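Hydrogenase-specific maturation endopeptidase (Thermococcus kodakarensis, PDB 5IJA) probably acts as an endopeptidase that matures [NiFe] hydrogenase, activating the enzyme by proteolytic processing. Local coordinates at residues 22-27 against 33-38; 29-34 against 142-147; 99-102 against 106-109; 13-18 against 130-135. One frame throughout, in Å; residues are numbered along the deposited sequence.

Contact 1: 22-27 against 33-38; sequences AGRILA and VLEVGT
Val33 sets its isopropyl group against the last turns of helix 18-28, and both methyls lie over the backbone at Gly23. Val33 CG1 sits 3.7 Å from Gly23 O, and Val33 CG2 is equally close to that oxygen while also reaching Ala27 N at 3.7 Å. Val33 CG2 touches Leu26 CB at 3.9 Å as well, and Ala27 CB faces Val33 CB at 4.1 Å. With CG1 anti to the backbone N (chi1 179°) and CG2 beside it, CG2 is the methyl that lies against both ends of the helical hydrogen bond from Ala27 N to Gly23 O, while CG1 meets only the Gly23 end. Gly23, without a side chain, lets Val33 CG1 come to the backbone, 4.0 Å from Gly23 CA.

This is the return half of a right-handed beta-alpha-beta crossover, in which strand 3-8 leads into helix 18-28 and the chain comes back as edge strand 33-37, parallel to strand 3-8. The short helix and strand segments run nearly antiparallel, at 155°, their axes 8.4 Å apart.

Two residues along the strand the chemistry turns polar. Arg24 NE forms a long salt bridge to Glu35 OE1 at 3.4 Å; guanidinium and carboxylate planes are turned 72° against each other. Glu11 takes the NH2 end of the arginine in a second salt bridge. Farther out, Ile5 of the neighbouring strand touches both Leu26 and Val33, and Leu26 continues onto Val140 and Ala143 of helix 130-146.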
loop_
_atom_site.group_PDB
_atom_site.type_symbol
_atom_site.label_atom_id
_atom_site.label_comp_id
_atom_site.label_asym_id
_atom_site.label_seq_id
_atom_site.Cartn_x
_atom_site.Cartn_y
_atom_site.Cartn_z
ATOM N N ALA A 22 2.364 1.536 -8.682
ATOM C CA ALA A 22 1.605 0.287 -8.719
ATOM C C ALA A 22 0.101 0.570 -8.760
ATOM O O ALA A 22 -0.631 -0.021 -9.557
ATOM C CB ALA A 22 1.961 -0.555 -7.531
ATOM N N GLY A 23 -0.352 1.505 -7.931
ATOM C CA GLY A 23 -1.750 1.916 -7.945
ATOM C C GLY A 23 -2.237 2.457 -9.282
ATOM O O GLY A 23 -3.306 2.087 -9.775
ATOM N N ARG A 24 -1.447 3.330 -9.886
ATOM C CA ARG A 24 -1.800 3.864 -11.196
ATOM C C ARG A 24 -1.891 2.760 -12.250
ATOM O O ARG A 24 -2.800 2.764 -13.069
ATOM C CB ARG A 24 -0.801 4.939 -11.625
ATOM C CG ARG A 24 -0.854 6.167 -10.737
ATOM C CD ARG A 24 -0.251 7.400 -11.398
ATOM N NE ARG A 24 -0.150 8.492 -10.436
ATOM C CZ ARG A 24 0.991 8.886 -9.882
ATOM N NH1 ARG A 24 2.127 8.285 -10.214
ATOM N NH2 ARG A 24 0.998 9.880 -9.001
ATOM N N ILE A 25 -0.976 1.796 -12.213
ATOM C CA ILE A 25 -1.056 0.659 -13.134
ATOM C C ILE A 25 -2.348 -0.118 -12.925
ATOM O O ILE A 25 -3.027 -0.479 -13.879
ATOM C CB ILE A 25 0.134 -0.308 -12.972
ATOM C CG1 ILE A 25 1.446 0.352 -13.383
ATOM C CG2 ILE A 25 -0.061 -1.561 -13.810
ATOM C CD1 ILE A 25 2.672 -0.496 -13.051
ATOM N N LEU A 26 -2.678 -0.390 -11.669
ATOM C CA LEU A 26 -3.918 -1.086 -11.366
ATOM C C LEU A 26 -5.151 -0.261 -11.775
ATOM O O LEU A 26 -6.134 -0.817 -12.261
ATOM C CB LEU A 26 -3.963 -1.442 -9.880
ATOM C CG LEU A 26 -2.912 -2.472 -9.468
ATOM C CD1 LEU A 26 -2.656 -2.408 -7.971
ATOM C CD2 LEU A 26 -3.332 -3.874 -9.895
ATOM N N ALA A 27 -5.088 1.060 -11.592
ATOM C CA ALA A 27 -6.209 1.925 -11.952
ATOM C C ALA A 27 -6.454 1.879 -13.469
ATOM O O ALA A 27 -7.597 1.777 -13.917
ATOM C CB ALA A 27 -5.959 3.367 -11.485
ATOM N N VAL A 33 -9.050 1.782 -7.276
ATOM C CA VAL A 33 -7.863 2.293 -6.596
ATOM C C VAL A 33 -8.061 3.683 -6.023
ATOM O O VAL A 33 -8.447 4.616 -6.735
ATOM C CB VAL A 33 -6.656 2.345 -7.554
ATOM C CG1 VAL A 33 -5.427 2.911 -6.839
ATOM C CG2 VAL A 33 -6.381 0.977 -8.105
ATOM N N LEU A 34 -7.780 3.836 -4.738
ATOM C CA LEU A 34 -7.752 5.163 -4.134
ATOM C C LEU A 34 -6.316 5.572 -3.899
ATOM O O LEU A 34 -5.565 4.884 -3.191
ATOM C CB LEU A 34 -8.522 5.219 -2.806
ATOM C CG LEU A 34 -8.390 6.560 -2.068
ATOM C CD1 LEU A 34 -9.148 7.681 -2.808
ATOM C CD2 LEU A 34 -8.833 6.474 -0.594
ATOM N N GLU A 35 -5.920 6.701 -4.477
ATOM C CA GLU A 35 -4.584 7.184 -4.194
ATOM C C GLU A 35 -4.605 7.957 -2.873
ATOM O O GLU A 35 -5.041 9.111 -2.798
ATOM C CB GLU A 35 -4.052 8.030 -5.350
ATOM C CG GLU A 35 -2.550 8.240 -5.285
ATOM C CD GLU A 35 -1.972 8.913 -6.528
ATOM O OE1 GLU A 35 -2.164 8.403 -7.655
ATOM O OE2 GLU A 35 -1.318 9.963 -6.367
ATOM N N VAL A 36 -4.171 7.287 -1.815
ATOM C CA VAL A 36 -4.176 7.883 -0.489
ATOM C C VAL A 36 -2.989 8.828 -0.329
ATOM O O VAL A 36 -3.103 9.896 0.266
ATOM C CB VAL A 36 -4.127 6.803 0.607
ATOM C CG1 VAL A 36 -3.841 7.414 1.975
ATOM C CG2 VAL A 36 -5.417 5.992 0.607
ATOM N N GLY A 37 -1.847 8.421 -0.867
ATOM C CA GLY A 37 -0.621 9.180 -0.691
ATOM C C GLY A 37 -0.186 9.174 0.752
ATOM O O GLY A 37 0.307 8.158 1.257
ATOM N N THR A 38 -0.367 10.311 1.428
ATOM C CA THR A 38 0.008 10.428 2.834
ATOM C C THR A 38 -1.163 10.886 3.700
ATOM O O THR A 38 -0.962 11.308 4.834
ATOM C CB THR A 38 1.184 11.423 3.038
ATOM O OG1 THR A 38 0.834 12.694 2.481
ATOM C CG2 THR A 38 2.462 10.911 2.371
#

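Contact 2: 29-34 against 142-147; sequences KGYNVL and IAEKLA
A Schellman motif ends helix 18-28 at Gly30, whose positive phi swings the chain toward edge strand 33-37; the turn so formed carries Tyr31 against the last turn of helix 130-146. Glu144 and Ala147 receive the phenol from the helix side. The hydroxyl Tyr31 OH donates a short hydrogen bond of 2.5 Å to Glu144 OE1, which accepts with its anti lone pair, directed away from OE2. Ring and carboxylate planes stand 80° apart, and OE1 lies at the ring edge, near the ring plane. On the other flank of the ring, Ala147 CB packs 3.6 Å from Tyr31 CE1.

Glu144 arrives with an extended chain, its CG anti to the carbonyl carbon (chi1 -67°), which carries the carboxylate out from the helix to the phenol. Lys29 brings its ammonium to the other carboxylate oxygen, OE2, but the model places the two atoms too close for the details of that ion pair to be trusted. Leu26 of helix 18-28 touches both Tyr31 and Glu144. A single water in the plane of the ring lies within hydrogen-bonding distance of Tyr31 OH (2.7 Å), Glu144 O (2.7 Å) and Ala147 O (2.6 Å); its two protons can serve two at a time.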
loop_
_atom_site.group_PDB
_atom_site.type_symbol
_atom_site.label_atom_id
_atom_site.label_comp_id
_atom_site.label_asym_id
_atom_site.label_seq_id
_atom_site.Cartn_x
_atom_site.Cartn_y
_atom_site.Cartn_z
ATOM N N LYS A 29 -5.855 -0.533 -15.278
ATOM C CA LYS A 29 -6.371 -1.872 -15.563
ATOM C C LYS A 29 -7.808 -2.060 -15.105
ATOM O O LYS A 29 -8.351 -3.154 -15.217
ATOM C CB LYS A 29 -5.509 -2.944 -14.903
ATOM C CG LYS A 29 -4.226 -3.277 -15.624
ATOM C CD LYS A 29 -3.540 -4.441 -14.905
ATOM C CE LYS A 29 -2.222 -4.812 -15.573
ATOM N NZ LYS A 29 -1.641 -6.032 -14.960
ATOM N N GLY A 30 -8.401 -1.000 -14.556
ATOM C CA GLY A 30 -9.812 -1.005 -14.200
ATOM C C GLY A 30 -10.151 -1.249 -12.737
ATOM O O GLY A 30 -11.322 -1.232 -12.356
ATOM N N TYR A 31 -9.135 -1.467 -11.908
ATOM C CA TYR A 31 -9.377 -1.786 -10.505
ATOM C C TYR A 31 -9.794 -0.567 -9.719
ATOM O O TYR A 31 -9.499 0.571 -10.104
ATOM C CB TYR A 31 -8.132 -2.401 -9.872
ATOM C CG TYR A 31 -7.804 -3.767 -10.408
ATOM C CD1 TYR A 31 -8.342 -4.910 -9.829
ATOM C CD2 TYR A 31 -6.956 -3.917 -11.497
ATOM C CE1 TYR A 31 -8.041 -6.162 -10.323
ATOM C CE2 TYR A 31 -6.648 -5.161 -11.995
ATOM C CZ TYR A 31 -7.191 -6.281 -11.409
ATOM O OH TYR A 31 -6.874 -7.520 -11.914
ATOM N N ASN A 32 -10.453 -0.810 -8.588
ATOM C CA ASN A 32 -10.876 0.267 -7.720
ATOM C C ASN A 32 -9.706 0.707 -6.856
ATOM O O ASN A 32 -9.402 0.066 -5.845
ATOM C CB ASN A 32 -12.066 -0.172 -6.858
ATOM C CG ASN A 32 -12.593 0.931 -5.960
ATOM O OD1 ASN A 32 -12.157 2.079 -6.031
ATOM N ND2 ASN A 32 -13.556 0.580 -5.109
ATOM N N VAL A 33 -9.050 1.782 -7.276
ATOM C CA VAL A 33 -7.863 2.293 -6.596
ATOM C C VAL A 33 -8.061 3.683 -6.023
ATOM O O VAL A 33 -8.447 4.616 -6.735
ATOM C CB VAL A 33 -6.656 2.345 -7.554
ATOM C CG1 VAL A 33 -5.427 2.911 -6.839
ATOM C CG2 VAL A 33 -6.381 0.977 -8.105
ATOM N N LEU A 34 -7.780 3.836 -4.738
ATOM C CA LEU A 34 -7.752 5.163 -4.134
ATOM C C LEU A 34 -6.316 5.572 -3.899
ATOM O O LEU A 34 -5.565 4.884 -3.191
ATOM C CB LEU A 34 -8.522 5.219 -2.806
ATOM C CG LEU A 34 -8.390 6.560 -2.068
ATOM C CD1 LEU A 34 -9.148 7.681 -2.808
ATOM C CD2 LEU A 34 -8.833 6.474 -0.594
ATOM N N ILE A 142 0.553 -9.483 -7.416
ATOM C CA ILE A 142 -0.051 -9.909 -6.154
ATOM C C ILE A 142 -1.423 -9.271 -5.972
ATOM O O ILE A 142 -2.386 -9.942 -5.622
ATOM C CB ILE A 142 0.859 -9.558 -4.955
ATOM C CG1 ILE A 142 2.203 -10.272 -5.090
ATOM C CG2 ILE A 142 0.196 -9.929 -3.632
ATOM C CD1 ILE A 142 3.220 -9.930 -4.005
ATOM N N ALA A 143 -1.524 -7.973 -6.227
ATOM C CA ALA A 143 -2.778 -7.264 -6.029
ATOM C C ALA A 143 -3.894 -7.769 -6.962
ATOM O O ALA A 143 -5.059 -7.827 -6.567
ATOM C CB ALA A 143 -2.569 -5.770 -6.230
ATOM N N GLU A 144 -3.548 -8.110 -8.203
ATOM C CA GLU A 144 -4.564 -8.591 -9.153
ATOM C C GLU A 144 -5.156 -9.914 -8.686
ATOM O O GLU A 144 -6.357 -10.157 -8.831
ATOM C CB GLU A 144 -3.973 -8.732 -10.568
ATOM C CG GLU A 144 -3.588 -7.399 -11.212
ATOM C CD GLU A 144 -3.642 -7.425 -12.738
ATOM O OE1 GLU A 144 -4.750 -7.583 -13.306
ATOM O OE2 GLU A 144 -2.574 -7.276 -13.370
ATOM N N LYS A 145 -4.308 -10.765 -8.121
ATOM C CA LYS A 145 -4.777 -11.995 -7.498
ATOM C C LYS A 145 -5.729 -11.722 -6.328
ATOM O O LYS A 145 -6.738 -12.406 -6.183
ATOM C CB LYS A 145 -3.591 -12.850 -7.042
ATOM C CG LYS A 145 -2.660 -13.185 -8.187
ATOM C CD LYS A 145 -1.399 -13.930 -7.779
ATOM C CE LYS A 145 -0.660 -14.388 -9.043
ATOM N NZ LYS A 145 0.789 -14.638 -8.825
ATOM N N LEU A 146 -5.424 -10.721 -5.504
ATOM C CA LEU A 146 -6.261 -10.441 -4.345
ATOM C C LEU A 146 -7.594 -9.821 -4.746
ATOM O O LEU A 146 -8.573 -9.879 -3.998
ATOM C CB LEU A 146 -5.520 -9.523 -3.358
ATOM C CG LEU A 146 -4.209 -10.086 -2.808
ATOM C CD1 LEU A 146 -3.513 -9.086 -1.891
ATOM C CD2 LEU A 146 -4.483 -11.384 -2.067
ATOM N N ALA A 147 -7.627 -9.224 -5.929
ATOM C CA ALA A 147 -8.808 -8.513 -6.393
ATOM C C ALA A 147 -9.521 -9.312 -7.472
ATOM O O ALA A 147 -9.366 -9.038 -8.664
ATOM C CB ALA A 147 -8.428 -7.143 -6.911
HETATM O O HOH W 1 -8.051 -9.625 -10.810
#

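Contact 3: 99-102 against 106-109; sequences LLMA and RLKR
Met101 and Leu107 meet at about a right angle, CG to CG at 3.8 Å, and form the close-packed part of this contact. Beside them Leu107 CD2 presses on Leu100 CB at 3.6 Å. Leu107 reaches both partners because its CG stands anti to the backbone N (chi1 -173°), which directs the branch across to the preceding helix. The methionine chain runs extended past the leucine, so that its terminal methyl, Met101 CE, ends 3.4 Å from the backbone oxygen Leu107 O.

Two consecutive helices are joined here by a very short connection, on the path between helix 88-103 and strand 111-118: the chain turns sharply, and helix 105-109 packs against the end of helix 88-103. The backbones come near each other, with the CA atoms of Met101 and Lys108 4.3 Å apart. Tyr47 from a loop touches Leu107, while Leu43 touches Leu100.

On the solvent side Lys108 lays its CB, and farther out CD, beside the backbone oxygen of Met101, with Lys108 CB 3.5 Å from Met101 O. The looseness begins beyond CD: the chain bends at chi2 and chi3, and its exposed far end leads the ammonium away from the contact, toward a weak, long ion pair with Glu105.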
loop_
_atom_site.group_PDB
_atom_site.type_symbol
_atom_site.label_atom_id
_atom_site.label_comp_id
_atom_site.label_asym_id
_atom_site.label_seq_id
_atom_site.Cartn_x
_atom_site.Cartn_y
_atom_site.Cartn_z
ATOM N N LEU A 99 -9.721 5.278 13.347
ATOM C CA LEU A 99 -10.890 6.132 13.563
ATOM C C LEU A 99 -11.985 5.800 12.554
ATOM O O LEU A 99 -13.158 5.669 12.926
ATOM C CB LEU A 99 -10.516 7.617 13.469
ATOM C CG LEU A 99 -11.654 8.641 13.585
ATOM C CD1 LEU A 99 -12.391 8.454 14.883
ATOM C CD2 LEU A 99 -11.097 10.051 13.485
ATOM N N LEU A 100 -11.608 5.669 11.280
ATOM C CA LEU A 100 -12.592 5.350 10.252
ATOM C C LEU A 100 -13.221 3.981 10.491
ATOM O O LEU A 100 -14.388 3.784 10.205
ATOM C CB LEU A 100 -11.972 5.400 8.866
ATOM C CG LEU A 100 -11.545 6.812 8.489
ATOM C CD1 LEU A 100 -10.769 6.782 7.168
ATOM C CD2 LEU A 100 -12.771 7.688 8.364
ATOM N N MET A 101 -12.445 3.033 10.999
ATOM C CA MET A 101 -13.006 1.741 11.381
ATOM C C MET A 101 -13.976 1.825 12.552
ATOM O O MET A 101 -14.970 1.109 12.577
ATOM C CB MET A 101 -11.886 0.758 11.726
ATOM C CG MET A 101 -11.082 0.316 10.524
ATOM S SD MET A 101 -9.722 -0.771 10.996
ATOM C CE MET A 101 -9.431 -1.582 9.438
ATOM N N ALA A 102 -13.692 2.694 13.516
ATOM C CA ALA A 102 -14.601 2.894 14.648
ATOM C C ALA A 102 -15.941 3.451 14.190
ATOM O O ALA A 102 -16.954 3.312 14.887
ATOM C CB ALA A 102 -13.993 3.813 15.659
ATOM N N ARG A 106 -18.157 -2.030 8.604
ATOM C CA ARG A 106 -17.743 -2.803 7.442
ATOM C C ARG A 106 -16.249 -2.676 7.244
ATOM O O ARG A 106 -15.582 -3.645 6.871
ATOM C CB ARG A 106 -18.467 -2.353 6.166
ATOM C CG ARG A 106 -19.987 -2.388 6.265
ATOM C CD ARG A 106 -20.608 -1.643 5.100
ATOM N NE ARG A 106 -20.194 -0.248 5.091
ATOM C CZ ARG A 106 -20.493 0.606 4.125
ATOM N NH1 ARG A 106 -21.224 0.197 3.086
ATOM N NH2 ARG A 106 -20.065 1.859 4.196
ATOM N N LEU A 107 -15.741 -1.465 7.478
ATOM C CA LEU A 107 -14.316 -1.197 7.340
ATOM C C LEU A 107 -13.563 -1.905 8.440
ATOM O O LEU A 107 -12.486 -2.473 8.216
ATOM C CB LEU A 107 -14.028 0.294 7.384
ATOM C CG LEU A 107 -12.576 0.678 7.080
ATOM C CD1 LEU A 107 -12.183 0.244 5.701
ATOM C CD2 LEU A 107 -12.407 2.189 7.212
ATOM N N LYS A 108 -14.136 -1.869 9.634
ATOM C CA LYS A 108 -13.520 -2.522 10.791
ATOM C C LYS A 108 -13.356 -4.022 10.555
ATOM O O LYS A 108 -12.331 -4.593 10.929
ATOM C CB LYS A 108 -14.352 -2.268 12.048
ATOM C CG LYS A 108 -13.705 -2.803 13.335
ATOM C CD LYS A 108 -14.063 -1.947 14.521
ATOM C CE LYS A 108 -14.903 -2.715 15.516
ATOM N NZ LYS A 108 -14.917 -2.023 16.839
ATOM N N ARG A 109 -14.351 -4.648 9.927
ATOM C CA ARG A 109 -14.342 -6.102 9.714
ATOM C C ARG A 109 -13.698 -6.520 8.385
ATOM O O ARG A 109 -13.559 -7.714 8.102
ATOM C CB ARG A 109 -15.773 -6.651 9.783
#

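Contact 4: 13-18 against 130-135; sequences MKDDGA and DEVKAG
Val132 faces Asp15 and Ala18 with its two methyls, one given to each. The apolar share is small: Val132 CG1 lies 3.7 Å from Ala18 CB, where helix 18-28 begins, and both residues also touch Ile117 of strand 111-118. Since CG1 is anti to the backbone N (chi1 169°), CG2 is left to point at the aspartate.

The second kind of contact is van der Waals packing of a methyl on a carboxylate. Val132 CG2 approaches Asp15 OD2 at 3.3 Å and Asp15 CG at 3.4 Å, and the two side chains cross at a slant. Although the group is buried, its oxygens are well supplied from the backbone of other loops: OD2 accepts from the amides of Lys120 and Glu121, and OD1 from the amide of Ser129, just ahead of helix 130-146. The valine thus closes one side of a carboxylate whose polar needs are met elsewhere, and the three amide donors fix its orientation.

Backbone bonds shape the first segment. Asp16 N bonds to Met13 O, Gly17 N to Lys14 O and Ala18 N to Asp15 O, a 3-10 turn leading to Gly17.

Ionic pairs come in two places. On the face of helix 130-146 turned away from the contact, Lys133 NZ meets Asp130 OD1 at 3.1 Å; Glu131 instead pairs with Lys120, linking the helix to the loop after strand 111-118. What is held against the start of helix 130-146 is the loop that connects strand 3-8 to helix 18-28 in the beta-alpha-beta unit of this alpha/beta protein, with Gly17 as the N-cap of the helix.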
loop_
_atom_site.group_PDB
_atom_site.type_symbol
_atom_site.label_atom_id
_atom_site.label_comp_id
_atom_site.label_asym_id
_atom_site.label_seq_id
_atom_site.Cartn_x
_atom_site.Cartn_y
_atom_site.Cartn_z
ATOM N N MET A 13 9.605 11.460 -4.089
ATOM C CA MET A 13 10.766 10.961 -3.353
ATOM C C MET A 13 11.233 9.624 -3.926
ATOM O O MET A 13 11.600 8.703 -3.179
ATOM C CB MET A 13 10.457 10.822 -1.861
ATOM C CG MET A 13 10.278 12.153 -1.152
ATOM S SD MET A 13 11.677 13.259 -1.430
ATOM C CE MET A 13 12.895 12.558 -0.317
ATOM N N LYS A 14 11.215 9.556 -5.252
ATOM C CA LYS A 14 11.748 8.431 -6.022
ATOM C C LYS A 14 11.012 7.133 -5.736
ATOM O O LYS A 14 9.846 6.980 -6.104
ATOM C CB LYS A 14 13.246 8.251 -5.756
ATOM C CG LYS A 14 14.134 9.203 -6.535
ATOM C CD LYS A 14 15.604 8.804 -6.409
ATOM C CE LYS A 14 16.505 9.722 -7.222
ATOM N NZ LYS A 14 15.911 10.061 -8.551
ATOM N N ASP A 15 11.702 6.211 -5.079
ATOM C CA ASP A 15 11.128 4.913 -4.771
ATOM C C ASP A 15 10.007 5.020 -3.742
ATOM O O ASP A 15 9.227 4.083 -3.582
ATOM C CB ASP A 15 12.212 3.948 -4.278
ATOM C CG ASP A 15 13.219 3.594 -5.367
ATOM O OD1 ASP A 15 12.945 3.878 -6.543
ATOM O OD2 ASP A 15 14.276 3.019 -5.039
ATOM N N ASP A 16 9.905 6.156 -3.048
ATOM C CA ASP A 16 8.793 6.332 -2.114
ATOM C C ASP A 16 7.472 6.561 -2.858
ATOM O O ASP A 16 6.413 6.682 -2.240
ATOM C CB ASP A 16 9.066 7.474 -1.127
ATOM C CG ASP A 16 9.405 6.971 0.274
ATOM O OD1 ASP A 16 9.248 5.763 0.559
ATOM O OD2 ASP A 16 9.831 7.793 1.112
ATOM N N GLY A 17 7.523 6.586 -4.186
ATOM C CA GLY A 17 6.317 6.599 -4.999
ATOM C C GLY A 17 5.974 5.237 -5.602
ATOM O O GLY A 17 5.114 5.140 -6.481
ATOM N N ALA A 18 6.641 4.183 -5.142
ATOM C CA ALA A 18 6.444 2.859 -5.753
ATOM C C ALA A 18 4.988 2.402 -5.602
ATOM O O ALA A 18 4.370 1.901 -6.553
ATOM C CB ALA A 18 7.370 1.867 -5.149
ATOM N N ASP A 130 15.666 1.147 -11.276
ATOM C CA ASP A 130 15.384 -0.046 -12.064
ATOM C C ASP A 130 14.961 -1.212 -11.168
ATOM O O ASP A 130 14.037 -1.938 -11.511
ATOM C CB ASP A 130 16.595 -0.448 -12.928
ATOM C CG ASP A 130 16.643 0.285 -14.284
ATOM O OD1 ASP A 130 15.741 1.100 -14.591
ATOM O OD2 ASP A 130 17.588 0.023 -15.064
ATOM N N GLU A 131 15.610 -1.382 -10.018
ATOM C CA GLU A 131 15.283 -2.502 -9.138
ATOM C C GLU A 131 13.841 -2.436 -8.621
ATOM O O GLU A 131 13.190 -3.466 -8.412
ATOM C CB GLU A 131 16.232 -2.559 -7.942
ATOM C CG GLU A 131 17.686 -2.814 -8.278
ATOM C CD GLU A 131 18.441 -1.543 -8.616
ATOM O OE1 GLU A 131 17.797 -0.541 -8.998
ATOM O OE2 GLU A 131 19.684 -1.544 -8.488
ATOM N N VAL A 132 13.351 -1.219 -8.411
ATOM C CA VAL A 132 12.019 -1.014 -7.848
ATOM C C VAL A 132 10.944 -1.098 -8.941
ATOM O O VAL A 132 9.798 -1.446 -8.658
ATOM C CB VAL A 132 11.958 0.330 -7.075
ATOM C CG1 VAL A 132 10.530 0.719 -6.705
ATOM C CG2 VAL A 132 12.789 0.221 -5.829
ATOM N N LYS A 133 11.311 -0.822 -10.192
ATOM C CA LYS A 133 10.404 -1.087 -11.315
ATOM C C LYS A 133 9.967 -2.548 -11.309
ATOM O O LYS A 133 8.785 -2.867 -11.503
ATOM C CB LYS A 133 11.064 -0.770 -12.659
ATOM C CG LYS A 133 11.373 0.699 -12.921
ATOM C CD LYS A 133 12.003 0.851 -14.302
ATOM C CE LYS A 133 12.494 2.264 -14.550
ATOM N NZ LYS A 133 13.186 2.383 -15.866
ATOM N N ALA A 134 10.940 -3.429 -11.100
ATOM C CA ALA A 134 10.693 -4.859 -11.009
ATOM C C ALA A 134 9.749 -5.175 -9.852
ATOM O O ALA A 134 8.830 -5.989 -9.987
ATOM C CB ALA A 134 12.000 -5.611 -10.848
ATOM N N GLY A 135 9.987 -4.522 -8.719
ATOM C CA GLY A 135 9.126 -4.654 -7.563
ATOM C C GLY A 135 7.706 -4.199 -7.834
ATOM O O GLY A 135 6.767 -4.863 -7.422
#

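In the fold
The four contacts range from buried to superficial. Contact 4 is buried throughout; contacts 1 and 3 mix buried with open residues, and contact 2 lies at the surface. Contacts 1 and 2 adjoin, sharing strand 33-37 and meeting through Leu26, which packs on Glu144 and Ala143. Helix 130-146 serves contact 4 near its start and contact 2 at its end, their centres about 19 Å apart. Contact 3 touches none of the others and lies across the chain's centre from contact 4, their centres about 30 Å apart. Apolar packing dominates contact 3, contact 1 adds an ion pair at its rim, contact 2 relies on a phenol, carboxylate and water, and contact 4 sets a methyl against a carboxylate.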